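Long-range contact in Cow rumen GH26 endo-mannanase (Metagenome, PDB 6UEH), which probably hydrolyses internal beta-1,4-mannosidic linkages of mannans such as galactomannan, as an endo-mannanase of glycoside hydrolase family 26: residues A[238-250]-A[258-270]. Sequence-based numbering, arbitrary orientation.
Sequences SWHINVPKDFDSY and WQQCTYATSSTFK. With ACT (acetate ion), chain D.
Ser267 OG is gripped by two backbone groups: it donates to Pro244 O at 2.6 Å and accepts from Phe269 N at 2.9 Å, the latter closing an ST turn. With OG anti to the backbone N (chi1 175°), the hydroxyl reaches across to 238-250 and ties the turn to it. One residue on, Thr268 bridges the segments in the reverse sense, OG1 accepting from Phe247 N at 3.0 Å, while Thr268 N returns a bond to Lys245 O. The two segments form a short antiparallel beta ladder in the loops beyond strand 234-238 of the family 26 (beta/alpha)8 barrel. Val243 and Thr262 are its hydrogen-bonded pair, and Lys245 N continues the pattern to Gln260 O. The extended side chain of Lys245 runs past Gln260 O and Cys261 O, and NZ donates to Gln259 O at 3.1 Å, nearly in line with the carbonyl. Two phenylalanines and a valine pack against one another: Val243 CG1 sits over the centre of the Phe269 ring, 3.9 Å from its centroid, and Phe269 in turn sets its CD2 edge over the middle of the Phe247 face, a T-shaped pair with planes at 69°. Lys280 of helix 280-301 makes a cation-pi contact with the Phe247 ring. An alanine in place of Phe247 would probably leave the Phe269 edge without its aromatic face and Lys280 without its cation-pi partner. At the barrel end, His240 turns its CD2 edge to the face of Tyr263, centroids 5.5 Å apart, and NE2 donates to an acetate, probably from the crystallisation liquor, also hydrogen-bonded to His312.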
loop_
_atom_site.group_PDB
_atom_site.type_symbol
_atom_site.label_atom_id
_atom_site.label_comp_id
_atom_site.label_asym_id
_atom_site.label_seq_id
_atom_site.Cartn_x
_atom_site.Cartn_y
_atom_site.Cartn_z
ATOM N N SER A 238 -12.892 5.077 -6.908
ATOM C CA SER A 238 -13.277 3.782 -6.367
ATOM C C SER A 238 -14.723 3.487 -6.759
ATOM O O SER A 238 -15.351 4.269 -7.475
ATOM C CB SER A 238 -13.098 3.751 -4.845
ATOM O OG SER A 238 -13.616 4.924 -4.238
ATOM N N TRP A 239 -15.252 2.364 -6.288
ATOM C CA TRP A 239 -16.578 1.918 -6.700
ATOM C C TRP A 239 -17.257 1.142 -5.572
ATOM O O TRP A 239 -17.249 -0.086 -5.567
ATOM C CB TRP A 239 -16.468 1.054 -7.963
ATOM C CG TRP A 239 -17.771 0.632 -8.577
ATOM C CD1 TRP A 239 -18.943 1.336 -8.600
ATOM C CD2 TRP A 239 -18.031 -0.599 -9.264
ATOM N NE1 TRP A 239 -19.914 0.617 -9.259
ATOM C CE2 TRP A 239 -19.379 -0.574 -9.675
ATOM C CE3 TRP A 239 -17.252 -1.722 -9.570
ATOM C CZ2 TRP A 239 -19.967 -1.630 -10.375
ATOM C CZ3 TRP A 239 -17.837 -2.767 -10.266
ATOM C CH2 TRP A 239 -19.180 -2.713 -10.660
ATOM N N HIS A 240 -17.834 1.866 -4.615
ATOM C CA HIS A 240 -18.509 1.241 -3.477
ATOM C C HIS A 240 -19.862 0.649 -3.872
ATOM O O HIS A 240 -20.898 1.034 -3.323
ATOM C CB HIS A 240 -18.707 2.250 -2.340
ATOM C CG HIS A 240 -17.463 2.544 -1.562
ATOM N ND1 HIS A 240 -16.468 3.375 -2.031
ATOM C CD2 HIS A 240 -17.055 2.121 -0.342
ATOM C CE1 HIS A 240 -15.501 3.451 -1.133
ATOM N NE2 HIS A 240 -15.832 2.698 -0.099
ATOM N N ILE A 241 -19.849 -0.294 -4.809
ATOM C CA ILE A 241 -21.088 -0.879 -5.306
ATOM C C ILE A 241 -21.747 -1.766 -4.246
ATOM O O ILE A 241 -21.149 -2.723 -3.747
ATOM C CB ILE A 241 -20.848 -1.686 -6.613
ATOM C CG1 ILE A 241 -22.142 -2.358 -7.080
ATOM C CG2 ILE A 241 -19.715 -2.699 -6.449
ATOM C CD1 ILE A 241 -23.236 -1.379 -7.470
ATOM N N ASN A 242 -22.981 -1.419 -3.890
ATOM C CA ASN A 242 -23.732 -2.153 -2.878
ATOM C C ASN A 242 -24.485 -3.353 -3.446
ATOM O O ASN A 242 -24.745 -3.431 -4.645
ATOM C CB ASN A 242 -24.735 -1.229 -2.176
ATOM C CG ASN A 242 -24.074 -0.266 -1.206
ATOM O OD1 ASN A 242 -22.993 0.264 -1.468
ATOM N ND2 ASN A 242 -24.727 -0.039 -0.072
ATOM N N VAL A 243 -24.833 -4.285 -2.565
ATOM C CA VAL A 243 -25.748 -5.368 -2.903
ATOM C C VAL A 243 -26.928 -5.297 -1.940
ATOM O O VAL A 243 -26.810 -4.705 -0.866
ATOM C CB VAL A 243 -25.069 -6.755 -2.812
ATOM C CG1 VAL A 243 -23.906 -6.849 -3.794
ATOM C CG2 VAL A 243 -24.607 -7.034 -1.386
ATOM N N PRO A 244 -28.079 -5.876 -2.321
ATOM C CA PRO A 244 -29.187 -5.923 -1.360
ATOM C C PRO A 244 -28.829 -6.765 -0.141
ATOM O O PRO A 244 -28.225 -7.825 -0.299
ATOM C CB PRO A 244 -30.324 -6.573 -2.158
ATOM C CG PRO A 244 -29.969 -6.341 -3.590
ATOM C CD PRO A 244 -28.473 -6.392 -3.643
ATOM N N LYS A 245 -29.176 -6.293 1.053
ATOM C CA LYS A 245 -28.946 -7.065 2.269
ATOM C C LYS A 245 -29.741 -8.362 2.216
ATOM O O LYS A 245 -29.198 -9.447 2.420
ATOM C CB LYS A 245 -29.334 -6.264 3.513
ATOM C CG LYS A 245 -28.478 -5.040 3.780
ATOM C CD LYS A 245 -28.947 -4.337 5.047
ATOM C CE LYS A 245 -28.106 -3.112 5.360
ATOM N NZ LYS A 245 -28.586 -2.425 6.591
ATOM N N ASP A 246 -31.034 -8.231 1.939
ATOM C CA ASP A 246 -31.920 -9.376 1.776
ATOM C C ASP A 246 -32.004 -9.755 0.301
ATOM O O ASP A 246 -32.908 -9.322 -0.412
ATOM C CB ASP A 246 -33.309 -9.059 2.335
ATOM C CG ASP A 246 -34.284 -10.211 2.176
ATOM O OD1 ASP A 246 -33.832 -11.368 2.048
ATOM O OD2 ASP A 246 -35.506 -9.957 2.190
ATOM N N PHE A 247 -31.053 -10.564 -0.151
ATOM C CA PHE A 247 -30.946 -10.891 -1.566
ATOM C C PHE A 247 -31.883 -12.026 -1.969
ATOM O O PHE A 247 -32.154 -12.219 -3.153
ATOM C CB PHE A 247 -29.502 -11.253 -1.917
ATOM C CG PHE A 247 -29.206 -11.200 -3.388
ATOM C CD1 PHE A 247 -29.224 -9.992 -4.066
ATOM C CD2 PHE A 247 -28.900 -12.354 -4.092
ATOM C CE1 PHE A 247 -28.948 -9.935 -5.420
ATOM C CE2 PHE A 247 -28.621 -12.303 -5.447
ATOM C CZ PHE A 247 -28.646 -11.093 -6.111
ATOM N N ASP A 248 -32.380 -12.770 -0.984
ATOM C CA ASP A 248 -33.293 -13.877 -1.254
ATOM C C ASP A 248 -34.615 -13.388 -1.837
ATOM O O ASP A 248 -35.154 -13.995 -2.762
ATOM C CB ASP A 248 -33.559 -14.685 0.020
ATOM C CG ASP A 248 -32.347 -15.474 0.478
ATOM O OD1 ASP A 248 -31.472 -15.770 -0.365
ATOM O OD2 ASP A 248 -32.270 -15.802 1.680
ATOM N N SER A 249 -35.132 -12.288 -1.296
ATOM C CA SER A 249 -36.419 -11.761 -1.737
ATOM C C SER A 249 -36.254 -10.775 -2.889
ATOM O O SER A 249 -37.233 -10.380 -3.522
ATOM C CB SER A 249 -37.152 -11.086 -0.576
ATOM O OG SER A 249 -36.501 -9.888 -0.194
ATOM N N TYR A 250 -35.014 -10.377 -3.154
ATOM C CA TYR A 250 -34.736 -9.441 -4.235
ATOM C C TYR A 250 -35.000 -10.060 -5.604
ATOM O O TYR A 250 -34.702 -11.229 -5.840
ATOM C CB TYR A 250 -33.287 -8.949 -4.160
ATOM C CG TYR A 250 -32.857 -8.135 -5.361
ATOM C CD1 TYR A 250 -33.208 -6.795 -5.477
ATOM C CD2 TYR A 250 -32.102 -8.706 -6.379
ATOM C CE1 TYR A 250 -32.819 -6.045 -6.575
ATOM C CE2 TYR A 250 -31.710 -7.966 -7.481
ATOM C CZ TYR A 250 -32.070 -6.635 -7.572
ATOM O OH TYR A 250 -31.681 -5.896 -8.668
ATOM N N TRP A 258 -31.341 2.560 -0.045
ATOM C CA TRP A 258 -29.930 2.350 0.261
ATOM C C TRP A 258 -29.740 1.830 1.685
ATOM O O TRP A 258 -28.766 1.138 1.971
ATOM C CB TRP A 258 -29.127 3.640 0.046
ATOM C CG TRP A 258 -29.437 4.743 1.006
ATOM C CD1 TRP A 258 -30.340 5.751 0.834
ATOM C CD2 TRP A 258 -28.828 4.963 2.285
ATOM N NE1 TRP A 258 -30.339 6.579 1.931
ATOM C CE2 TRP A 258 -29.419 6.117 2.836
ATOM C CE3 TRP A 258 -27.843 4.293 3.019
ATOM C CZ2 TRP A 258 -29.058 6.618 4.086
ATOM C CZ3 TRP A 258 -27.487 4.789 4.261
ATOM C CH2 TRP A 258 -28.092 5.941 4.781
ATOM N N GLN A 259 -30.687 2.142 2.566
ATOM C CA GLN A 259 -30.646 1.650 3.940
ATOM C C GLN A 259 -30.765 0.128 3.982
ATOM O O GLN A 259 -30.323 -0.510 4.937
ATOM C CB GLN A 259 -31.759 2.280 4.781
ATOM C CG GLN A 259 -31.980 3.760 4.528
ATOM C CD GLN A 259 -33.079 4.015 3.514
ATOM O OE1 GLN A 259 -34.238 3.655 3.735
ATOM N NE2 GLN A 259 -32.722 4.629 2.395
ATOM N N GLN A 260 -31.369 -0.446 2.946
ATOM C CA GLN A 260 -31.522 -1.894 2.847
ATOM C C GLN A 260 -30.449 -2.501 1.952
ATOM O O GLN A 260 -30.527 -3.669 1.570
ATOM C CB GLN A 260 -32.912 -2.260 2.322
ATOM C CG GLN A 260 -33.987 -2.322 3.395
ATOM C CD GLN A 260 -34.206 -0.992 4.083
ATOM O OE1 GLN A 260 -34.596 -0.011 3.451
ATOM N NE2 GLN A 260 -33.951 -0.949 5.386
ATOM N N CYS A 261 -29.449 -1.696 1.614
ATOM C CA CYS A 261 -28.316 -2.169 0.832
ATOM C C CYS A 261 -27.053 -2.145 1.680
ATOM O O CYS A 261 -27.012 -1.503 2.731
ATOM C CB CYS A 261 -28.132 -1.316 -0.422
ATOM S SG CYS A 261 -29.581 -1.269 -1.495
ATOM N N THR A 262 -26.023 -2.848 1.225
ATOM C CA THR A 262 -24.758 -2.879 1.942
ATOM C C THR A 262 -23.606 -3.184 0.994
ATOM O O THR A 262 -23.794 -3.817 -0.047
ATOM C CB THR A 262 -24.781 -3.926 3.080
ATOM O OG1 THR A 262 -23.592 -3.810 3.873
ATOM C CG2 THR A 262 -24.873 -5.339 2.517
ATOM N N TYR A 263 -22.415 -2.712 1.345
ATOM C CA TYR A 263 -21.209 -3.128 0.643
ATOM C C TYR A 263 -20.415 -4.070 1.538
ATOM O O TYR A 263 -19.336 -4.531 1.171
ATOM C CB TYR A 263 -20.354 -1.922 0.230
ATOM C CG TYR A 263 -20.086 -0.906 1.327
ATOM C CD1 TYR A 263 -19.394 -1.257 2.481
ATOM C CD2 TYR A 263 -20.499 0.414 1.189
ATOM C CE1 TYR A 263 -19.143 -0.333 3.476
ATOM C CE2 TYR A 263 -20.247 1.346 2.179
ATOM C CZ TYR A 263 -19.569 0.966 3.319
ATOM O OH TYR A 263 -19.317 1.888 4.308
ATOM N N ALA A 264 -20.960 -4.340 2.721
ATOM C CA ALA A 264 -20.269 -5.133 3.731
ATOM C C ALA A 264 -20.527 -6.628 3.558
ATOM O O ALA A 264 -21.008 -7.068 2.515
ATOM C CB ALA A 264 -20.681 -4.686 5.126
ATOM N N THR A 265 -20.207 -7.399 4.593
ATOM C CA THR A 265 -20.298 -8.855 4.531
ATOM C C THR A 265 -21.539 -9.389 5.239
ATOM O O THR A 265 -21.555 -10.525 5.715
ATOM C CB THR A 265 -19.049 -9.512 5.151
ATOM O OG1 THR A 265 -18.896 -9.066 6.504
ATOM C CG2 THR A 265 -17.805 -9.139 4.362
ATOM N N SER A 266 -22.582 -8.569 5.298
ATOM C CA SER A 266 -23.782 -8.904 6.055
ATOM C C SER A 266 -24.956 -9.319 5.168
ATOM O O SER A 266 -26.071 -9.492 5.655
ATOM C CB SER A 266 -24.189 -7.715 6.927
ATOM O OG SER A 266 -24.258 -6.526 6.157
ATOM N N SER A 267 -24.705 -9.477 3.873
ATOM C CA SER A 267 -25.767 -9.821 2.931
ATOM C C SER A 267 -25.854 -11.322 2.667
ATOM O O SER A 267 -24.890 -12.055 2.877
ATOM C CB SER A 267 -25.563 -9.082 1.607
ATOM O OG SER A 267 -26.524 -9.486 0.648
ATOM N N THR A 268 -27.019 -11.767 2.202
ATOM C CA THR A 268 -27.207 -13.158 1.803
ATOM C C THR A 268 -26.769 -13.360 0.352
ATOM O O THR A 268 -26.809 -14.473 -0.175
ATOM C CB THR A 268 -28.668 -13.601 1.973
ATOM O OG1 THR A 268 -29.526 -12.696 1.267
ATOM C CG2 THR A 268 -29.051 -13.608 3.447
ATOM N N PHE A 269 -26.367 -12.265 -0.284
ATOM C CA PHE A 269 -25.738 -12.292 -1.601
ATOM C C PHE A 269 -24.531 -13.230 -1.574
ATOM O O PHE A 269 -23.588 -13.014 -0.813
ATOM C CB PHE A 269 -25.324 -10.869 -2.002
ATOM C CG PHE A 269 -24.777 -10.741 -3.401
ATOM C CD1 PHE A 269 -23.432 -10.954 -3.661
ATOM C CD2 PHE A 269 -25.601 -10.350 -4.445
ATOM C CE1 PHE A 269 -22.923 -10.811 -4.943
ATOM C CE2 PHE A 269 -25.100 -10.203 -5.730
ATOM C CZ PHE A 269 -23.760 -10.434 -5.980
ATOM N N LYS A 270 -24.575 -14.280 -2.388
ATOM C CA LYS A 270 -23.469 -15.232 -2.457
ATOM C C LYS A 270 -22.353 -14.688 -3.344
ATOM O O LYS A 270 -22.467 -14.686 -4.570
ATOM C CB LYS A 270 -23.952 -16.589 -2.976
ATOM C CG LYS A 270 -24.891 -17.314 -2.023
ATOM C CD LYS A 270 -25.231 -18.708 -2.531
ATOM C CE LYS A 270 -26.159 -19.435 -1.570
ATOM N NZ LYS A 270 -27.435 -18.695 -1.359
HETATM C C ACT D . -13.519 3.381 2.087
HETATM O O ACT D . -14.622 2.811 2.240
HETATM O OXT ACT D . -12.925 3.144 1.012
HETATM C CH3 ACT D . -12.950 4.297 3.129
HETATM O O HOH W 1 -31.963 -12.896 2.264
HETATM O O HOH W 2 -32.228 -5.785 1.839
HETATM O O HOH W 3 -29.486 -15.050 -1.832
#